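Local coordinates for protein transcriptional regulator, PadR family (Enterococcus faecalis, PDB 3HHH) that probably binds DNA as a dimeric transcriptional regulator of the PadR family, through a winged helix-turn-helix domain, at residues A20-K25 and Y78-S83. Numbering follows the deposited sequence.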
loop_
_atom_site.group_PDB
_atom_site.type_symbol
_atom_site.label_atom_id
_atom_site.label_comp_id
_atom_site.label_asym_id
_atom_site.label_seq_id
_atom_site.Cartn_x
_atom_site.Cartn_y
_atom_site.Cartn_z
ATOM N N ALA B 20 -12.745 -0.583 -7.778
ATOM C CA ALA B 20 -13.737 0.362 -7.267
ATOM C C ALA B 20 -14.315 1.243 -8.367
ATOM O O ALA B 20 -15.538 1.365 -8.491
ATOM C CB ALA B 20 -13.124 1.229 -6.179
ATOM N N ILE B 21 -13.434 1.850 -9.162
ATOM C CA ILE B 21 -13.855 2.736 -10.251
ATOM C C ILE B 21 -14.710 1.998 -11.285
ATOM O O ILE B 21 -15.748 2.505 -11.711
ATOM C CB ILE B 21 -12.649 3.392 -10.952
ATOM C CG1 ILE B 21 -11.968 4.391 -10.015
ATOM C CG2 ILE B 21 -13.086 4.111 -12.219
ATOM C CD1 ILE B 21 -10.569 4.779 -10.454
ATOM N N ILE B 22 -14.284 0.798 -11.669
ATOM C CA ILE B 22 -15.026 -0.014 -12.640
ATOM C C ILE B 22 -16.425 -0.403 -12.118
ATOM O O ILE B 22 -17.396 -0.426 -12.886
ATOM C CB ILE B 22 -14.231 -1.286 -13.039
ATOM C CG1 ILE B 22 -12.922 -0.914 -13.758
ATOM C CG2 ILE B 22 -15.057 -2.177 -13.942
ATOM C CD1 ILE B 22 -11.927 -2.067 -13.877
ATOM N N GLN B 23 -16.525 -0.694 -10.819
ATOM C CA GLN B 23 -17.814 -1.031 -10.191
ATOM C C GLN B 23 -18.841 0.087 -10.352
ATOM O O GLN B 23 -20.020 -0.168 -10.586
ATOM C CB GLN B 23 -17.636 -1.299 -8.695
ATOM C CG GLN B 23 -18.830 -2.002 -8.041
ATOM C CD GLN B 23 -18.873 -1.820 -6.531
ATOM O OE1 GLN B 23 -18.644 -0.723 -6.017
ATOM N NE2 GLN B 23 -19.174 -2.897 -5.815
ATOM N N ARG B 24 -18.374 1.323 -10.218
ATOM C CA ARG B 24 -19.239 2.496 -10.232
ATOM C C ARG B 24 -19.787 2.753 -11.634
ATOM O O ARG B 24 -20.977 3.031 -11.800
ATOM C CB ARG B 24 -18.458 3.720 -9.749
ATOM C CG ARG B 24 -19.126 4.497 -8.627
ATOM C CD ARG B 24 -18.414 5.823 -8.394
ATOM N NE ARG B 24 -16.969 5.646 -8.202
ATOM C CZ ARG B 24 -16.072 6.632 -8.147
ATOM N NH1 ARG B 24 -16.443 7.908 -8.253
ATOM N NH2 ARG B 24 -14.789 6.338 -7.970
ATOM N N LYS B 25 -18.910 2.657 -12.633
ATOM C CA LYS B 25 -19.268 2.938 -14.021
ATOM C C LYS B 25 -18.437 2.091 -14.993
ATOM O O LYS B 25 -17.234 1.901 -14.787
ATOM C CB LYS B 25 -19.043 4.425 -14.320
ATOM C CG LYS B 25 -19.713 4.929 -15.603
ATOM C CD LYS B 25 -19.081 6.235 -16.082
ATOM C CE LYS B 25 -19.880 6.868 -17.213
ATOM N NZ LYS B 25 -19.326 8.199 -17.612
ATOM N N TYR B 78 -14.643 -1.822 -19.562
ATOM C CA TYR B 78 -14.567 -2.835 -18.504
ATOM C C TYR B 78 -15.786 -2.845 -17.583
ATOM O O TYR B 78 -16.461 -1.832 -17.414
ATOM C CB TYR B 78 -13.314 -2.614 -17.647
ATOM C CG TYR B 78 -12.013 -2.768 -18.393
ATOM C CD1 TYR B 78 -11.325 -3.980 -18.391
ATOM C CD2 TYR B 78 -11.463 -1.702 -19.099
ATOM C CE1 TYR B 78 -10.123 -4.125 -19.077
ATOM C CE2 TYR B 78 -10.263 -1.836 -19.788
ATOM C CZ TYR B 78 -9.598 -3.048 -19.772
ATOM O OH TYR B 78 -8.409 -3.174 -20.454
ATOM N N ARG B 79 -16.044 -4.003 -16.981
ATOM C CA ARG B 79 -17.066 -4.140 -15.948
ATOM C C ARG B 79 -16.704 -5.299 -15.022
ATOM O O ARG B 79 -16.050 -6.256 -15.437
ATOM C CB ARG B 79 -18.456 -4.350 -16.564
ATOM C CG ARG B 79 -18.569 -5.548 -17.507
ATOM C CD ARG B 79 -19.900 -5.560 -18.253
ATOM N NE ARG B 79 -19.963 -6.630 -19.258
ATOM C CZ ARG B 79 -19.628 -6.509 -20.548
ATOM N NH1 ARG B 79 -19.193 -5.354 -21.046
ATOM N NH2 ARG B 79 -19.731 -7.564 -21.355
ATOM N N LEU B 80 -17.122 -5.200 -13.764
ATOM C CA LEU B 80 -16.797 -6.214 -12.766
ATOM C C LEU B 80 -17.589 -7.497 -12.981
ATOM O O LEU B 80 -18.781 -7.462 -13.279
ATOM C CB LEU B 80 -17.077 -5.692 -11.356
ATOM C CG LEU B 80 -16.223 -4.529 -10.851
ATOM C CD1 LEU B 80 -16.507 -4.306 -9.376
ATOM C CD2 LEU B 80 -14.734 -4.783 -11.083
ATOM N N THR B 81 -16.911 -8.628 -12.825
ATOM C CA THR B 81 -17.574 -9.920 -12.749
ATOM C C THR B 81 -18.103 -10.087 -11.326
ATOM O O THR B 81 -17.887 -9.226 -10.473
ATOM C CB THR B 81 -16.595 -11.064 -13.068
ATOM O OG1 THR B 81 -15.493 -11.022 -12.149
ATOM C CG2 THR B 81 -16.066 -10.934 -14.483
ATOM N N SER B 82 -18.794 -11.192 -11.066
ATOM C CA SER B 82 -19.238 -11.506 -9.710
ATOM C C SER B 82 -18.038 -11.765 -8.795
ATOM O O SER B 82 -18.031 -11.342 -7.636
ATOM C CB SER B 82 -20.173 -12.716 -9.716
ATOM O OG SER B 82 -21.390 -12.401 -10.367
ATOM N N SER B 83 -17.035 -12.463 -9.324
ATOM C CA SER B 83 -15.802 -12.730 -8.593
ATOM C C SER B 83 -15.050 -11.430 -8.324
ATOM O O SER B 83 -14.453 -11.262 -7.264
ATOM C CB SER B 83 -14.909 -13.695 -9.377
ATOM O OG SER B 83 -14.465 -13.112 -10.592
#
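Ile22 and Leu80 meet where the first long helix of a PadR winged helix-turn-helix domain, 13-24, passes the outgoing strand of the wing, 74-80, and they illustrate how a helix can be seated on a strand largely by apolar contact. The two axes run nearly perpendicular, at 95°, and approach to 6.9 Å. Ile22 faces the strand and uses both its branches. CG2, anti to the backbone N (CG1 lies beside that N, chi1 -64°), rests against the strand backbone, 3.5 Å from Arg79 CA, while CD1 reaches Tyr78 CB at 4.1 Å. The end of the Tyr78 side chain leads away from the helix, and this side chain also packs on Leu53 and Glu57 of helix 46-58; toward Ile22 it presents CB. Leu80 divides its methyl groups between two helix residues: CD2 packs on Ile22 CG2 at 3.9 Å, and CD1 lies across the aliphatic part of Gln23. Beyond CG the Gln23 chain is extended and its amide turns from the strand, NE2 hydrogen-bonding OE1 of Glu85 in helix 82-106. Val62 of the neighbouring wing strand touches both Ile22 and Leu80, joining the helix to the two-stranded sheet. On the Gln23 side, Leu80 CD1 sits 3.3 Å from Gln23 CB and 3.5 Å from Gln23 CG.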